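Local coordinates for Serine/threonine-protein kinase Tel1 (Chaetomium thermophilum, PDB 6SKY) that probably acts as an ATM-family serine/threonine kinase that senses DNA damage and activates checkpoint signalling by phosphorylating proteins at [ST]-Q sequences, at residues 2222-2227 with 2257-2262; 2536-2541 with 2545-2550. All coordinates share one frame; numbering follows the deposited sequence.

Contact 1. Residues 2222-2227 with 2257-2262; sequences SSIRML and SVARLE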
loop_
_atom_site.group_PDB
_atom_site.type_symbol
_atom_site.label_atom_id
_atom_site.label_comp_id
_atom_site.label_asym_id
_atom_site.label_seq_id
_atom_site.Cartn_x
_atom_site.Cartn_y
_atom_site.Cartn_z
ATOM N N SER A 2222 -15.337 -9.229 -4.941
ATOM C CA SER A 2222 -15.280 -10.251 -5.978
ATOM C C SER A 2222 -15.069 -11.628 -5.376
ATOM O O SER A 2222 -15.705 -12.602 -5.791
ATOM C CB SER A 2222 -14.169 -9.925 -6.963
ATOM O OG SER A 2222 -14.170 -8.551 -7.278
ATOM N N SER A 2223 -14.187 -11.725 -4.383
ATOM C CA SER A 2223 -13.952 -12.988 -3.700
ATOM C C SER A 2223 -15.197 -13.479 -2.981
ATOM O O SER A 2223 -15.523 -14.670 -3.033
ATOM C CB SER A 2223 -12.802 -12.823 -2.722
ATOM O OG SER A 2223 -12.872 -13.784 -1.696
ATOM N N ILE A 2224 -15.910 -12.581 -2.303
ATOM C CA ILE A 2224 -17.121 -12.984 -1.595
ATOM C C ILE A 2224 -18.186 -13.462 -2.572
ATOM O O ILE A 2224 -18.862 -14.467 -2.327
ATOM C CB ILE A 2224 -17.623 -11.828 -0.720
ATOM C CG1 ILE A 2224 -16.616 -11.531 0.380
ATOM C CG2 ILE A 2224 -18.949 -12.163 -0.120
ATOM C CD1 ILE A 2224 -16.867 -10.245 1.085
ATOM N N ARG A 2225 -18.356 -12.756 -3.693
ATOM C CA ARG A 2225 -19.353 -13.166 -4.675
ATOM C C ARG A 2225 -18.998 -14.508 -5.293
ATOM O O ARG A 2225 -19.878 -15.337 -5.546
ATOM C CB ARG A 2225 -19.489 -12.110 -5.761
ATOM C CG ARG A 2225 -19.937 -10.761 -5.287
ATOM C CD ARG A 2225 -21.139 -10.846 -4.394
ATOM N NE ARG A 2225 -21.532 -9.522 -3.927
ATOM C CZ ARG A 2225 -22.323 -9.301 -2.887
ATOM N NH1 ARG A 2225 -22.631 -8.063 -2.540
ATOM N NH2 ARG A 2225 -22.805 -10.314 -2.195
ATOM N N MET A 2226 -17.709 -14.742 -5.525
ATOM C CA MET A 2226 -17.262 -16.013 -6.076
ATOM C C MET A 2226 -17.522 -17.164 -5.116
ATOM O O MET A 2226 -17.986 -18.233 -5.529
ATOM C CB MET A 2226 -15.785 -15.904 -6.413
ATOM C CG MET A 2226 -15.347 -16.773 -7.526
ATOM S SD MET A 2226 -13.833 -16.191 -8.260
ATOM C CE MET A 2226 -13.648 -17.451 -9.503
ATOM N N LEU A 2227 -17.241 -16.968 -3.829
ATOM C CA LEU A 2227 -17.509 -18.021 -2.856
ATOM C C LEU A 2227 -18.998 -18.282 -2.712
ATOM O O LEU A 2227 -19.421 -19.431 -2.570
ATOM C CB LEU A 2227 -16.911 -17.662 -1.505
ATOM C CG LEU A 2227 -15.404 -17.696 -1.321
ATOM C CD1 LEU A 2227 -15.091 -17.263 0.065
ATOM C CD2 LEU A 2227 -14.883 -19.073 -1.569
ATOM N N SER A 2257 -17.632 -10.632 7.273
ATOM C CA SER A 2257 -17.425 -9.825 8.470
ATOM C C SER A 2257 -16.287 -8.837 8.291
ATOM O O SER A 2257 -16.366 -7.707 8.774
ATOM C CB SER A 2257 -17.142 -10.714 9.671
ATOM O OG SER A 2257 -18.186 -11.637 9.877
ATOM N N VAL A 2258 -15.206 -9.248 7.632
ATOM C CA VAL A 2258 -14.074 -8.345 7.449
ATOM C C VAL A 2258 -14.457 -7.164 6.571
ATOM O O VAL A 2258 -14.044 -6.030 6.825
ATOM C CB VAL A 2258 -12.870 -9.109 6.873
ATOM C CG1 VAL A 2258 -11.835 -8.159 6.348
ATOM C CG2 VAL A 2258 -12.272 -9.979 7.922
ATOM N N ALA A 2259 -15.242 -7.401 5.530
ATOM C CA ALA A 2259 -15.638 -6.357 4.597
ATOM C C ALA A 2259 -16.858 -5.577 5.051
ATOM O O ALA A 2259 -17.244 -4.627 4.372
ATOM C CB ALA A 2259 -15.911 -6.956 3.222
ATOM N N ARG A 2260 -17.466 -5.948 6.176
ATOM C CA ARG A 2260 -18.664 -5.296 6.699
ATOM C C ARG A 2260 -19.803 -5.325 5.698
ATOM O O ARG A 2260 -20.656 -4.444 5.690
ATOM C CB ARG A 2260 -18.388 -3.857 7.117
ATOM C CG ARG A 2260 -17.277 -3.689 8.097
ATOM C CD ARG A 2260 -17.638 -4.292 9.399
ATOM N NE ARG A 2260 -16.632 -4.007 10.407
ATOM C CZ ARG A 2260 -16.734 -3.024 11.289
ATOM N NH1 ARG A 2260 -15.774 -2.827 12.178
ATOM N NH2 ARG A 2260 -17.799 -2.241 11.281
ATOM N N LEU A 2261 -19.831 -6.345 4.849
ATOM C CA LEU A 2261 -20.773 -6.373 3.746
ATOM C C LEU A 2261 -22.198 -6.613 4.203
ATOM O O LEU A 2261 -23.129 -6.322 3.451
ATOM C CB LEU A 2261 -20.358 -7.447 2.752
ATOM C CG LEU A 2261 -20.897 -7.315 1.342
ATOM C CD1 LEU A 2261 -20.482 -5.989 0.787
ATOM C CD2 LEU A 2261 -20.357 -8.422 0.502
ATOM N N GLU A 2262 -22.396 -7.141 5.403
ATOM C CA GLU A 2262 -23.725 -7.378 5.936
ATOM C C GLU A 2262 -23.712 -7.088 7.423
ATOM O O GLU A 2262 -22.656 -7.028 8.052
ATOM C CB GLU A 2262 -24.194 -8.807 5.688
ATOM C CG GLU A 2262 -24.374 -9.129 4.227
ATOM C CD GLU A 2262 -24.619 -10.587 3.980
ATOM O OE1 GLU A 2262 -25.029 -11.279 4.927
ATOM O OE2 GLU A 2262 -24.396 -11.040 2.840
#
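The guanidinium of R2225 is tied through NH2 to the amide oxygen of Q2228 on its own helix, and CD2 of L2261 lies over one face of the group, 3.8 Å from NH1 of R2225. This is where two neighbouring helices of the FAT alpha solenoid, 2220-2232 and 2245-2259, lie against each other. The methyl stands 3.6 Å above the guanidinium plane, shifted toward its rim. The arginine's direction off the helix does not lead there by itself; a bend at chi2 (-49°) swings the charged group round to meet the leucine.

Just inside, I2224 and L2261 meet tip to tip, CD1 of I2224 lying 4.0 Å from CD2 of L2261. The same CD1 reaches CB of A2259, also at 4.0 Å, so one isoleucine end bridges the last helical turn and the chain that follows it. The helix finishes in a Schellman motif: R2260 takes a positive phi (58°), and the side chain of L2261 after it points toward helix 2220-2232.

A polar tie runs nearby from S2223 OG to Q2255 NE2. The end of helix 2245-2259 also meets the second subunit, where R2260 forms a salt bridge with D2922 of that subunit and the carbonyl oxygen of A2259 accepts a hydrogen bond from ND2 of the second subunit's N2921.

Contact 2. Residues 2536-2541 with 2545-2550; sequences PIKNSP and NFLSTM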
loop_
_atom_site.group_PDB
_atom_site.type_symbol
_atom_site.label_atom_id
_atom_site.label_comp_id
_atom_site.label_asym_id
_atom_site.label_seq_id
_atom_site.Cartn_x
_atom_site.Cartn_y
_atom_site.Cartn_z
ATOM N N PRO A 2536 32.835 -26.315 50.130
ATOM C CA PRO A 2536 32.167 -27.615 50.008
ATOM C C PRO A 2536 30.930 -27.642 50.890
ATOM O O PRO A 2536 30.984 -27.274 52.064
ATOM C CB PRO A 2536 33.229 -28.604 50.495
ATOM C CG PRO A 2536 34.047 -27.811 51.432
ATOM C CD PRO A 2536 34.107 -26.425 50.859
ATOM N N ILE A 2537 29.809 -28.073 50.323
ATOM C CA ILE A 2537 28.538 -28.029 51.053
ATOM C C ILE A 2537 28.458 -29.336 51.829
ATOM O O ILE A 2537 27.738 -30.276 51.489
ATOM C CB ILE A 2537 27.342 -27.794 50.117
ATOM C CG1 ILE A 2537 26.020 -27.923 50.868
ATOM C CG2 ILE A 2537 27.388 -28.709 48.900
ATOM C CD1 ILE A 2537 24.822 -27.859 49.977
ATOM N N LYS A 2538 29.237 -29.401 52.898
ATOM C CA LYS A 2538 29.038 -30.382 53.954
ATOM C C LYS A 2538 29.399 -29.833 55.321
ATOM O O LYS A 2538 29.258 -30.556 56.308
ATOM C CB LYS A 2538 29.859 -31.647 53.681
ATOM C CG LYS A 2538 29.173 -32.648 52.786
ATOM C CD LYS A 2538 29.981 -33.914 52.646
ATOM C CE LYS A 2538 29.185 -34.979 51.922
ATOM N NZ LYS A 2538 29.864 -36.299 51.970
ATOM N N ASN A 2539 29.837 -28.582 55.419
ATOM C CA ASN A 2539 30.356 -28.046 56.663
ATOM C C ASN A 2539 29.322 -27.257 57.442
ATOM O O ASN A 2539 29.644 -26.721 58.506
ATOM C CB ASN A 2539 31.576 -27.164 56.384
ATOM C CG ASN A 2539 32.711 -27.940 55.760
ATOM O OD1 ASN A 2539 32.549 -29.100 55.386
ATOM N ND2 ASN A 2539 33.865 -27.307 55.641
ATOM N N SER A 2540 28.174 -27.163 56.957
ATOM C CA SER A 2540 27.060 -26.640 57.718
ATOM C C SER A 2540 26.058 -27.759 57.987
ATOM O O SER A 2540 25.981 -28.725 57.224
ATOM C CB SER A 2540 26.385 -25.502 56.956
ATOM O OG SER A 2540 25.514 -24.765 57.792
ATOM N N PRO A 2541 25.291 -27.688 59.075
ATOM C CA PRO A 2541 24.231 -28.692 59.261
ATOM C C PRO A 2541 23.175 -28.605 58.179
ATOM O O PRO A 2541 22.636 -29.632 57.743
ATOM C CB PRO A 2541 23.666 -28.353 60.647
ATOM C CG PRO A 2541 24.721 -27.540 61.312
ATOM C CD PRO A 2541 25.390 -26.773 60.221
ATOM N N ASN A 2545 21.964 -31.859 55.938
ATOM C CA ASN A 2545 20.542 -32.167 55.846
ATOM C C ASN A 2545 20.055 -32.058 54.407
ATOM O O ASN A 2545 19.284 -32.903 53.936
ATOM C CB ASN A 2545 19.747 -31.236 56.755
ATOM C CG ASN A 2545 18.280 -31.573 56.784
ATOM O OD1 ASN A 2545 17.890 -32.704 56.511
ATOM N ND2 ASN A 2545 17.453 -30.591 57.117
ATOM N N PHE A 2546 20.520 -31.033 53.688
ATOM C CA PHE A 2546 20.156 -30.852 52.290
ATOM C C PHE A 2546 20.609 -32.031 51.444
ATOM O O PHE A 2546 19.827 -32.586 50.667
ATOM C CB PHE A 2546 20.766 -29.548 51.782
ATOM C CG PHE A 2546 20.674 -29.365 50.301
ATOM C CD1 PHE A 2546 19.522 -28.886 49.723
ATOM C CD2 PHE A 2546 21.749 -29.653 49.491
ATOM C CE1 PHE A 2546 19.437 -28.715 48.377
ATOM C CE2 PHE A 2546 21.665 -29.486 48.142
ATOM C CZ PHE A 2546 20.505 -29.017 47.585
ATOM N N LEU A 2547 21.872 -32.433 51.584
ATOM C CA LEU A 2547 22.389 -33.516 50.754
ATOM C C LEU A 2547 21.695 -34.836 51.056
ATOM O O LEU A 2547 21.367 -35.597 50.137
ATOM C CB LEU A 2547 23.892 -33.649 50.944
ATOM C CG LEU A 2547 24.707 -32.658 50.125
ATOM C CD1 LEU A 2547 26.151 -32.777 50.495
ATOM C CD2 LEU A 2547 24.514 -32.940 48.657
ATOM N N SER A 2548 21.451 -35.125 52.335
ATOM C CA SER A 2548 20.749 -36.354 52.683
ATOM C C SER A 2548 19.337 -36.359 52.116
ATOM O O SER A 2548 18.925 -37.321 51.453
ATOM C CB SER A 2548 20.728 -36.525 54.198
ATOM O OG SER A 2548 20.375 -35.309 54.824
ATOM N N THR A 2549 18.578 -35.283 52.357
ATOM C CA THR A 2549 17.207 -35.224 51.863
ATOM C C THR A 2549 17.159 -35.319 50.351
ATOM O O THR A 2549 16.234 -35.910 49.787
ATOM C CB THR A 2549 16.539 -33.935 52.314
ATOM O OG1 THR A 2549 16.864 -33.686 53.685
ATOM C CG2 THR A 2549 15.041 -34.049 52.167
ATOM N N MET A 2550 18.146 -34.742 49.672
ATOM C CA MET A 2550 18.132 -34.786 48.222
ATOM C C MET A 2550 18.512 -36.161 47.700
ATOM O O MET A 2550 18.066 -36.555 46.618
ATOM C CB MET A 2550 19.066 -33.723 47.665
ATOM C CG MET A 2550 18.682 -33.281 46.287
ATOM S SD MET A 2550 17.078 -32.482 46.267
ATOM C CE MET A 2550 17.348 -31.254 47.523
#
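CD1 of I2537 packs against the F2546 ring, 3.6 Å from CD2 and 4.0 Å from CE2 of F2546, the two side chains crossing at about a right angle. One helical position on, L2547 takes a larger share of the contact and leans over the loop: its CD1 rests by the carbonyl oxygen of I2537 and lies 3.8 Å from CG of K2538. The lysine chain, extended beyond CG, runs across that methyl and carries its CE past it as well.

The loop joins strand 2534-2536 to helix 2541-2552. I2537 is the centre of an inverse gamma turn, closed by a weak bond from K2538 N to P2536 O, and its CG1 stands anti to the backbone N (chi1 173°), which sends CD1 out to the phenyl ring. S2540 occupies the N-cap position, and the first helical turn closes with N2545 N bonded to P2541 O at 2.9 Å, nearly straight at 172°. One turn further, the carbonyl oxygen of N2545 takes T2549 N and T2549 OG1 from opposite faces of its plane, the hydroxyl at 2.6 Å from that oxygen.

Beyond, the backbone N-H of I2537 bonds to the carbonyl oxygen of P2581, tying the loop to strand 2576-2585. F2546 meets F2579 of that strand and Y2517 of helix 2507-2522 edge-to-face; with L2547 on F2579 and M2550 touching both elements, helix 2541-2552 packs between strand 2576-2585 and helix 2507-2522.

Overall arrangement
Contact 1 comes first along the chain and closes before contact 2 opens; their centres are 70 Å apart and their nearest atoms about 53 Å, with no helix, strand or sheet in common. The 2222-2227/2257-2262 pair belongs to the all-helical FAT solenoid; residues of 2257-2262 touch the second subunit, putting this end of helix 2245-2259 at the subunit interface. The 2536-2541/2545-2550 pair begins at the end of strand 2534-2536, an outermost strand of the six-stranded antiparallel sheet, whose strand 2604-2611 carries L2608 and K2610 of the nucleotide pocket. Neither contact lies at an annotated site: one joins helices within the solenoid, the other fits a helix beside the kinase sheet.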